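Local coordinates for tapirin (Caldicellulosiruptor kristjanssonii, PDB 6N2B), which probably binds cellulose through its beta-helical C-terminal domain, helping the thermophilic bacterium adhere to plant biomass, at residues Tyr309-Ile314 with Gly326-Gly331; Pro446-Val451 with Ser536-Ser541; Leu376-Ile381 with Arg394-Ser399. One frame throughout, in Å; residues are numbered along the deposited sequence.

Interaction 1 (Tyr309-Ile314 with Gly326-Gly331); sequences YKANEI and GNFEIG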
loop_
_atom_site.group_PDB
_atom_site.type_symbol
_atom_site.label_atom_id
_atom_site.label_comp_id
_atom_site.label_asym_id
_atom_site.label_seq_id
_atom_site.Cartn_x
_atom_site.Cartn_y
_atom_site.Cartn_z
ATOM N N TYR A 309 -3.494 -7.172 13.574
ATOM C CA TYR A 309 -3.975 -6.079 12.747
ATOM C C TYR A 309 -4.533 -4.984 13.644
ATOM O O TYR A 309 -5.509 -5.207 14.361
ATOM C CB TYR A 309 -5.047 -6.594 11.798
ATOM C CG TYR A 309 -4.611 -7.766 10.960
ATOM C CD1 TYR A 309 -3.967 -7.569 9.738
ATOM C CD2 TYR A 309 -4.856 -9.071 11.367
ATOM C CE1 TYR A 309 -3.573 -8.641 8.956
ATOM C CE2 TYR A 309 -4.460 -10.157 10.587
ATOM C CZ TYR A 309 -3.822 -9.936 9.380
ATOM O OH TYR A 309 -3.424 -11.005 8.586
ATOM N N LYS A 310 -3.933 -3.804 13.586
ATOM C CA LYS A 310 -4.380 -2.654 14.354
ATOM C C LYS A 310 -4.812 -1.533 13.418
ATOM O O LYS A 310 -4.078 -1.160 12.498
ATOM C CB LYS A 310 -3.269 -2.160 15.289
ATOM C CG LYS A 310 -2.741 -3.240 16.238
ATOM C CD LYS A 310 -1.580 -2.712 17.076
ATOM C CE LYS A 310 -0.689 -3.831 17.613
ATOM N NZ LYS A 310 -1.017 -4.241 19.012
ATOM N N ALA A 311 -6.000 -0.995 13.646
ATOM C CA ALA A 311 -6.388 0.283 13.070
ATOM C C ALA A 311 -6.861 1.196 14.194
ATOM O O ALA A 311 -7.476 0.740 15.160
ATOM C CB ALA A 311 -7.492 0.127 12.017
ATOM N N ASN A 312 -6.563 2.484 14.079
ATOM C CA ASN A 312 -7.095 3.420 15.056
ATOM C C ASN A 312 -8.501 3.869 14.688
ATOM O O ASN A 312 -9.350 4.039 15.568
ATOM C CB ASN A 312 -6.175 4.624 15.190
ATOM C CG ASN A 312 -6.227 5.210 16.571
ATOM O OD1 ASN A 312 -5.889 4.539 17.554
ATOM N ND2 ASN A 312 -6.673 6.463 16.668
ATOM N N GLU A 313 -8.748 4.104 13.400
ATOM C CA GLU A 313 -10.079 4.342 12.865
ATOM C C GLU A 313 -10.279 3.348 11.743
ATOM O O GLU A 313 -9.335 3.064 10.998
ATOM C CB GLU A 313 -10.250 5.766 12.340
ATOM C CG GLU A 313 -9.470 6.795 13.126
ATOM C CD GLU A 313 -9.759 8.240 12.710
ATOM O OE1 GLU A 313 -10.631 8.468 11.832
ATOM O OE2 GLU A 313 -9.103 9.154 13.274
ATOM N N ILE A 314 -11.492 2.797 11.639
ATOM C CA ILE A 314 -11.845 1.868 10.564
ATOM C C ILE A 314 -13.257 2.201 10.109
ATOM O O ILE A 314 -14.177 2.264 10.927
ATOM C CB ILE A 314 -11.721 0.386 10.995
ATOM C CG1 ILE A 314 -12.428 -0.556 10.014
ATOM C CG2 ILE A 314 -12.273 0.163 12.380
ATOM C CD1 ILE A 314 -11.777 -0.640 8.654
ATOM N N GLY A 326 -6.896 -14.655 13.207
ATOM C CA GLY A 326 -6.497 -13.266 13.089
ATOM C C GLY A 326 -6.863 -12.450 14.315
ATOM O O GLY A 326 -7.860 -12.701 14.985
ATOM N N ASN A 327 -6.031 -11.447 14.597
ATOM C CA ASN A 327 -6.198 -10.534 15.720
ATOM C C ASN A 327 -6.406 -9.136 15.176
ATOM O O ASN A 327 -5.533 -8.611 14.477
ATOM C CB ASN A 327 -4.972 -10.527 16.624
ATOM C CG ASN A 327 -5.026 -11.579 17.676
ATOM O OD1 ASN A 327 -5.273 -11.283 18.843
ATOM N ND2 ASN A 327 -4.789 -12.827 17.278
ATOM N N PHE A 328 -7.526 -8.517 15.526
ATOM C CA PHE A 328 -7.840 -7.187 15.029
ATOM C C PHE A 328 -8.220 -6.289 16.196
ATOM O O PHE A 328 -9.169 -6.597 16.921
ATOM C CB PHE A 328 -8.968 -7.253 14.006
ATOM C CG PHE A 328 -9.369 -5.921 13.484
ATOM C CD1 PHE A 328 -8.415 -4.949 13.247
ATOM C CD2 PHE A 328 -10.704 -5.634 13.236
ATOM C CE1 PHE A 328 -8.787 -3.712 12.774
ATOM C CE2 PHE A 328 -11.082 -4.400 12.754
ATOM C CZ PHE A 328 -10.130 -3.439 12.514
ATOM N N GLU A 329 -7.502 -5.174 16.365
ATOM C CA GLU A 329 -7.767 -4.210 17.430
ATOM C C GLU A 329 -8.178 -2.861 16.855
ATOM O O GLU A 329 -7.516 -2.341 15.953
ATOM C CB GLU A 329 -6.544 -3.998 18.316
ATOM C CG GLU A 329 -5.871 -5.251 18.818
ATOM C CD GLU A 329 -4.902 -4.934 19.944
ATOM O OE1 GLU A 329 -4.484 -3.749 20.056
ATOM O OE2 GLU A 329 -4.582 -5.863 20.723
ATOM N N ILE A 330 -9.239 -2.278 17.408
ATOM C CA ILE A 330 -9.686 -0.943 17.043
ATOM C C ILE A 330 -9.300 0.017 18.160
ATOM O O ILE A 330 -9.783 -0.110 19.293
ATOM C CB ILE A 330 -11.195 -0.910 16.787
ATOM C CG1 ILE A 330 -11.559 -1.923 15.701
ATOM C CG2 ILE A 330 -11.632 0.499 16.396
ATOM C CD1 ILE A 330 -13.033 -2.125 15.556
ATOM N N GLY A 331 -8.449 0.995 17.837
ATOM C CA GLY A 331 -7.867 1.836 18.869
ATOM C C GLY A 331 -8.728 3.005 19.288
ATOM O O GLY A 331 -8.646 3.449 20.438
#
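Gly326 brings its CA to the edge of the Tyr309 ring, 4.5 Å from CE2, where the two chains begin to run side by side. At Asn327 the carbonyl takes the hydrogen bond from Tyr309 N (2.7 Å), and the same oxygen lies at the ring edge near CD2. Phe328 turns its ring inward beside Tyr309, Ala311 and Ile314. Its CG is anti to the backbone N (chi1 178°), and the ring edge passes Tyr309 O at CD1, Ala311 CB at CE1 (4.1 Å) and Ile314 CG2 at CZ (4.2 Å). An alanine here would probably open a gap beside the methyls of Ala311 and Ile314. Glu329 donates its N-H to Tyr309 O (2.8 Å) and accepts from Ala311 N through its carbonyl (3.1 Å). Its side chain runs beside that of Lys310 on the outer face, ending in a long salt bridge, OE1 to NZ 3.7 Å. Ile330 returns to the inner face and crosses Ile314 at about a right angle, Ile330 CG1 lying 4.0 Å from Ile314 CG2. Gly331 N closes the pairing on Ala311 O as both chains turn their corners. This is the stacking of successive coils in a parallel beta-helix: strand 307-311 lies between 287-291 and 327-330, and strand 300-303, through Met301 and Leu303, packs against Phe328 from inside.

Interaction 2 (Pro446-Val451 with Ser536-Ser541); sequences PWEIVV and STIESS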
loop_
_atom_site.group_PDB
_atom_site.type_symbol
_atom_site.label_atom_id
_atom_site.label_comp_id
_atom_site.label_asym_id
_atom_site.label_seq_id
_atom_site.Cartn_x
_atom_site.Cartn_y
_atom_site.Cartn_z
ATOM N N PRO A 446 22.927 13.073 -3.303
ATOM C CA PRO A 446 23.546 12.404 -4.446
ATOM C C PRO A 446 22.951 12.794 -5.785
ATOM O O PRO A 446 21.894 13.424 -5.829
ATOM C CB PRO A 446 23.255 10.920 -4.179
ATOM C CG PRO A 446 22.766 10.845 -2.769
ATOM C CD PRO A 446 22.107 12.140 -2.516
ATOM N N TRP A 447 23.625 12.405 -6.865
ATOM C CA TRP A 447 23.106 12.640 -8.204
ATOM C C TRP A 447 21.741 11.986 -8.362
ATOM O O TRP A 447 21.471 10.914 -7.808
ATOM C CB TRP A 447 24.054 12.075 -9.256
ATOM C CG TRP A 447 25.391 12.719 -9.309
ATOM C CD1 TRP A 447 25.769 13.913 -8.739
ATOM C CD2 TRP A 447 26.545 12.209 -9.976
ATOM N NE1 TRP A 447 27.096 14.168 -9.016
ATOM C CE2 TRP A 447 27.594 13.139 -9.771
ATOM C CE3 TRP A 447 26.795 11.056 -10.733
ATOM C CZ2 TRP A 447 28.864 12.945 -10.290
ATOM C CZ3 TRP A 447 28.057 10.865 -11.246
ATOM C CH2 TRP A 447 29.080 11.806 -11.024
ATOM N N GLU A 448 20.883 12.630 -9.142
ATOM C CA GLU A 448 19.535 12.150 -9.384
ATOM C C GLU A 448 19.354 11.921 -10.877
ATOM O O GLU A 448 19.805 12.723 -11.700
ATOM C CB GLU A 448 18.495 13.151 -8.858
ATOM C CG GLU A 448 18.649 13.515 -7.386
ATOM C CD GLU A 448 17.481 14.363 -6.859
ATOM O OE1 GLU A 448 16.486 14.571 -7.610
ATOM O OE2 GLU A 448 17.561 14.828 -5.686
ATOM N N ILE A 449 18.732 10.810 -11.236
ATOM C CA ILE A 449 18.432 10.531 -12.632
ATOM C C ILE A 449 17.074 9.871 -12.664
ATOM O O ILE A 449 16.755 9.052 -11.799
ATOM C CB ILE A 449 19.501 9.645 -13.320
ATOM C CG1 ILE A 449 19.049 9.250 -14.733
ATOM C CG2 ILE A 449 19.829 8.411 -12.519
ATOM C CD1 ILE A 449 20.203 8.853 -15.667
ATOM N N VAL A 450 16.249 10.270 -13.621
ATOM C CA VAL A 450 14.993 9.586 -13.896
ATOM C C VAL A 450 15.159 8.834 -15.208
ATOM O O VAL A 450 15.703 9.376 -16.179
ATOM C CB VAL A 450 13.807 10.560 -13.959
ATOM C CG1 VAL A 450 14.131 11.732 -14.868
ATOM C CG2 VAL A 450 12.580 9.825 -14.431
ATOM N N VAL A 451 14.727 7.577 -15.224
ATOM C CA VAL A 451 14.859 6.718 -16.391
ATOM C C VAL A 451 13.464 6.428 -16.940
ATOM O O VAL A 451 12.599 5.916 -16.221
ATOM C CB VAL A 451 15.629 5.438 -16.037
ATOM C CG1 VAL A 451 15.629 4.454 -17.205
ATOM C CG2 VAL A 451 17.063 5.820 -15.633
ATOM N N SER A 536 14.023 19.402 -8.295
ATOM C CA SER A 536 13.122 20.091 -9.215
ATOM C C SER A 536 13.420 19.746 -10.677
ATOM O O SER A 536 12.493 19.620 -11.487
ATOM C CB SER A 536 13.180 21.596 -8.964
ATOM O OG SER A 536 14.492 21.995 -8.668
ATOM N N THR A 537 14.699 19.593 -11.030
ATOM C CA THR A 537 15.060 19.128 -12.364
ATOM C C THR A 537 14.334 17.840 -12.693
ATOM O O THR A 537 13.802 17.681 -13.798
ATOM C CB THR A 537 16.571 18.909 -12.456
ATOM O OG1 THR A 537 17.254 20.100 -12.065
ATOM C CG2 THR A 537 16.985 18.541 -13.844
ATOM N N ILE A 538 14.292 16.911 -11.738
ATOM C CA ILE A 538 13.632 15.640 -11.983
ATOM C C ILE A 538 12.118 15.819 -12.010
ATOM O O ILE A 538 11.437 15.243 -12.864
ATOM C CB ILE A 538 14.091 14.602 -10.944
ATOM C CG1 ILE A 538 15.597 14.373 -11.078
ATOM C CG2 ILE A 538 13.366 13.289 -11.113
ATOM C CD1 ILE A 538 16.005 13.818 -12.419
ATOM N N GLU A 539 11.567 16.637 -11.107
ATOM C CA GLU A 539 10.128 16.894 -11.146
ATOM C C GLU A 539 9.727 17.556 -12.455
ATOM O O GLU A 539 8.732 17.172 -13.083
ATOM C CB GLU A 539 9.696 17.775 -9.980
ATOM C CG GLU A 539 9.636 17.113 -8.638
ATOM C CD GLU A 539 8.967 18.002 -7.570
ATOM O OE1 GLU A 539 8.376 19.053 -7.951
ATOM O OE2 GLU A 539 9.037 17.641 -6.360
ATOM N N SER A 540 10.486 18.576 -12.869
ATOM C CA SER A 540 10.205 19.251 -14.131
ATOM C C SER A 540 10.221 18.266 -15.291
ATOM O O SER A 540 9.365 18.330 -16.180
ATOM C CB SER A 540 11.213 20.382 -14.357
ATOM O OG SER A 540 10.942 21.082 -15.564
ATOM N N SER A 541 11.169 17.330 -15.289
ATOM C CA SER A 541 11.200 16.328 -16.346
ATOM C C SER A 541 9.947 15.450 -16.325
ATOM O O SER A 541 9.355 15.174 -17.374
ATOM C CB SER A 541 12.457 15.477 -16.212
ATOM O OG SER A 541 12.397 14.422 -17.153
HETATM O O HOH W 1 16.485 16.924 -9.124
#
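The carboxylate of Glu448 is the flat side-chain group of this contact, and it meets Ile538 through one oxygen: Ile538 CG1 approaches OE1 close to the plane of the carboxylate, at 3.6 Å. Well above that plane stands a water, which donates to OE1 (2.8 Å) and accepts a weak hydrogen bond from Ile538 N. OE1 also takes a hydrogen bond from Gly535 N, just ahead of helix 536-546, so one oxygen holds Gly535 N directly and Ile538 N only weakly, through the water. The positive end of the helix would be expected to favour the charged carboxylate, and Arg478 on the adjoining strand touches the same side chain. The second flat surface is the peptide joining Ile449 to Val450. Ile538 CD1 stands over it, 3.8 Å from Val450 N and 4.1 Å from Ile449 CA.

Here a helix lies over a beta-sheet surface, strand 448-451 and helix 536-541 running nearly in the same direction, at 16°, with their axes 8.6 Å apart. The strand is flanked by 436-441, antiparallel, and 478-483, parallel. Ile538 is the residue the helix sets into this surface. With CG1 beside its own backbone N (chi1 -62°), Ile538 CG1 is placed 3.8 Å from Glu448 CB, while CG2 approaches Val450 CB. Val450 and Ile538 lie alongside each other, pointing opposite ways, and CG1 of the valine comes 3.7 Å from CD1 of the isoleucine. One helical turn later, Ser541 OG rests 3.9 Å from Val450 CG1, its hydroxyl hydrogen-bonded with that of Tyr452. Ile449 leaves the strand on the side away from the helix; its side chain touches Ser438 and Tyr440 and comes near that of Glu465, a calcium ligand.

Interaction 3 (Leu376-Ile381 with Arg394-Ser399); sequences LVTRAI and RQVNPS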
loop_
_atom_site.group_PDB
_atom_site.type_symbol
_atom_site.label_atom_id
_atom_site.label_comp_id
_atom_site.label_asym_id
_atom_site.label_seq_id
_atom_site.Cartn_x
_atom_site.Cartn_y
_atom_site.Cartn_z
ATOM N N LEU A 376 -19.153 -1.260 22.247
ATOM C CA LEU A 376 -19.572 -1.799 20.962
ATOM C C LEU A 376 -21.058 -1.522 20.810
ATOM O O LEU A 376 -21.829 -1.803 21.729
ATOM C CB LEU A 376 -19.289 -3.301 20.884
ATOM C CG LEU A 376 -19.379 -3.999 19.519
ATOM C CD1 LEU A 376 -18.593 -5.299 19.557
ATOM C CD2 LEU A 376 -20.821 -4.275 19.088
ATOM N N VAL A 377 -21.461 -0.979 19.660
ATOM C CA VAL A 377 -22.855 -0.604 19.402
ATOM C C VAL A 377 -23.309 -1.233 18.093
ATOM O O VAL A 377 -22.876 -0.807 17.016
ATOM C CB VAL A 377 -23.038 0.913 19.342
ATOM C CG1 VAL A 377 -24.489 1.245 19.048
ATOM C CG2 VAL A 377 -22.581 1.535 20.627
ATOM N N THR A 378 -24.208 -2.215 18.175
ATOM C CA THR A 378 -24.691 -2.921 16.993
ATOM C C THR A 378 -26.209 -2.830 16.902
ATOM O O THR A 378 -26.898 -2.712 17.912
ATOM C CB THR A 378 -24.241 -4.401 16.994
ATOM O OG1 THR A 378 -24.473 -4.976 15.703
ATOM C CG2 THR A 378 -24.985 -5.214 18.054
ATOM N N ARG A 379 -26.733 -2.877 15.680
ATOM C CA ARG A 379 -28.179 -2.874 15.476
ATOM C C ARG A 379 -28.785 -4.272 15.519
ATOM O O ARG A 379 -29.978 -4.407 15.821
ATOM C CB ARG A 379 -28.536 -2.193 14.142
ATOM C CG ARG A 379 -28.210 -0.700 14.124
ATOM C CD ARG A 379 -28.885 0.059 12.982
ATOM N NE ARG A 379 -28.430 1.452 12.924
ATOM C CZ ARG A 379 -27.531 1.918 12.053
ATOM N NH1 ARG A 379 -26.981 1.110 11.151
ATOM N NH2 ARG A 379 -27.172 3.196 12.079
ATOM N N ALA A 380 -27.991 -5.303 15.230
ATOM C CA ALA A 380 -28.413 -6.695 15.309
ATOM C C ALA A 380 -27.198 -7.552 15.626
ATOM O O ALA A 380 -26.062 -7.181 15.308
ATOM C CB ALA A 380 -29.069 -7.171 14.012
ATOM N N ILE A 381 -27.448 -8.708 16.240
ATOM C CA ILE A 381 -26.399 -9.548 16.807
ATOM C C ILE A 381 -26.760 -11.011 16.582
ATOM O O ILE A 381 -27.937 -11.371 16.463
ATOM C CB ILE A 381 -26.212 -9.246 18.310
ATOM C CG1 ILE A 381 -24.976 -9.940 18.885
ATOM C CG2 ILE A 381 -27.464 -9.639 19.066
ATOM C CD1 ILE A 381 -24.589 -9.423 20.259
ATOM N N ARG A 394 -21.492 -3.379 25.864
ATOM C CA ARG A 394 -21.956 -3.935 24.596
ATOM C C ARG A 394 -23.447 -3.619 24.476
ATOM O O ARG A 394 -24.226 -3.950 25.373
ATOM C CB ARG A 394 -21.652 -5.448 24.552
ATOM C CG ARG A 394 -22.721 -6.359 24.000
ATOM C CD ARG A 394 -22.691 -7.761 24.646
ATOM N NE ARG A 394 -23.834 -8.577 24.206
ATOM C CZ ARG A 394 -23.995 -9.870 24.484
ATOM N NH1 ARG A 394 -23.081 -10.503 25.213
ATOM N NH2 ARG A 394 -25.073 -10.527 24.037
ATOM N N GLN A 395 -23.841 -2.944 23.396
ATOM C CA GLN A 395 -25.169 -2.343 23.287
ATOM C C GLN A 395 -25.848 -2.760 21.985
ATOM O O GLN A 395 -25.288 -2.566 20.900
ATOM C CB GLN A 395 -25.069 -0.808 23.365
ATOM C CG GLN A 395 -26.365 -0.103 23.726
ATOM C CD GLN A 395 -26.411 1.367 23.297
ATOM O OE1 GLN A 395 -26.476 1.679 22.107
ATOM N NE2 GLN A 395 -26.389 2.270 24.270
ATOM N N VAL A 396 -27.055 -3.323 22.083
ATOM C CA VAL A 396 -27.855 -3.685 20.914
ATOM C C VAL A 396 -29.026 -2.710 20.812
ATOM O O VAL A 396 -29.813 -2.564 21.759
ATOM C CB VAL A 396 -28.363 -5.133 20.979
ATOM C CG1 VAL A 396 -29.070 -5.479 19.695
ATOM C CG2 VAL A 396 -27.229 -6.099 21.240
ATOM N N ASN A 397 -29.152 -2.055 19.652
ATOM C CA ASN A 397 -30.137 -0.990 19.457
ATOM C C ASN A 397 -30.503 -0.957 17.982
ATOM O O ASN A 397 -29.810 -0.321 17.172
ATOM C CB ASN A 397 -29.611 0.365 19.927
ATOM C CG ASN A 397 -30.550 1.519 19.579
ATOM O OD1 ASN A 397 -31.651 1.312 19.052
ATOM N ND2 ASN A 397 -30.121 2.744 19.888
ATOM N N PRO A 398 -31.606 -1.600 17.596
ATOM C CA PRO A 398 -31.960 -1.695 16.167
ATOM C C PRO A 398 -32.151 -0.358 15.466
ATOM O O PRO A 398 -32.193 -0.331 14.226
ATOM C CB PRO A 398 -33.269 -2.497 16.187
ATOM C CG PRO A 398 -33.169 -3.326 17.432
ATOM C CD PRO A 398 -32.464 -2.449 18.438
ATOM N N SER A 399 -32.264 0.741 16.202
ATOM C CA SER A 399 -32.491 2.057 15.622
ATOM C C SER A 399 -31.357 3.013 15.982
ATOM O O SER A 399 -31.546 4.235 16.049
ATOM C CB SER A 399 -33.844 2.611 16.073
ATOM O OG SER A 399 -33.710 3.451 17.218
#
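Leu376 offers its carbonyl to Gln395 N (2.9 Å), the first of three backbone hydrogen bonds that join two parallel strands. Val377 faces the opposite way from Leu376, and its CG1 lies 3.7 Å from Gln395 OE1, the two side chains pointing in the same direction. Thr378 is bonded at both ends of its backbone: N donates to Gln395 O (3.0 Å) and O accepts from Asn397 N (2.9 Å). Its CG2 lies alongside Val396 CG2 (4.0 Å). The hydroxyl, anti to the backbone N (chi1 -167°), has two carbonyl acceptors, Ala380 O across the corner and Cys357 O on the preceding coil, which must share its single proton, so the bend is tied only partly to that coil. At the corner, Arg379 runs its extended chain past the backbone of Asn397 and Pro398, CG to Asn397 O 3.5 Å and CD to Pro398 O 3.6 Å. Its guanidinium reaches beyond them to a salt bridge with Asp358, a hydrogen bond with Ala400 O and a cation-pi contact with Phe402. Asn397 also forms an Asx turn, OD1 accepting from Ser399 N. After the corner, Ile381 points back to the other strand and crosses both Val396 and Arg394 at about a right angle, its CG2 lying 4.2 Å from Val396 CG2. Strand 375-378 sits between 354-357 and 393-396 at the far end of the parallel beta-helix. Strand 380-384, beyond the corner, is outermost in its own sheet beside 359-363, and Leu360 there packs against Leu376, Thr378 and Ile381.

How the interactions relate
Interactions 1 and 3 are the same kind of coil-to-coil pairing at two levels of one beta-helix, with centres 20 Å apart and nearest atoms about 8 Å apart. The first lies within the stack of coils, while residues 376-381 with 394-399 form its last level, where several side chains are exposed. Interaction 2 belongs to the other end of the domain, across the chain's centre: its centre is 39 Å from interaction 1 and 55 Å from interaction 3. It alone comes near the calcium ion, which lies about 9 Å from the Ile449 side chain. None of the three touches another.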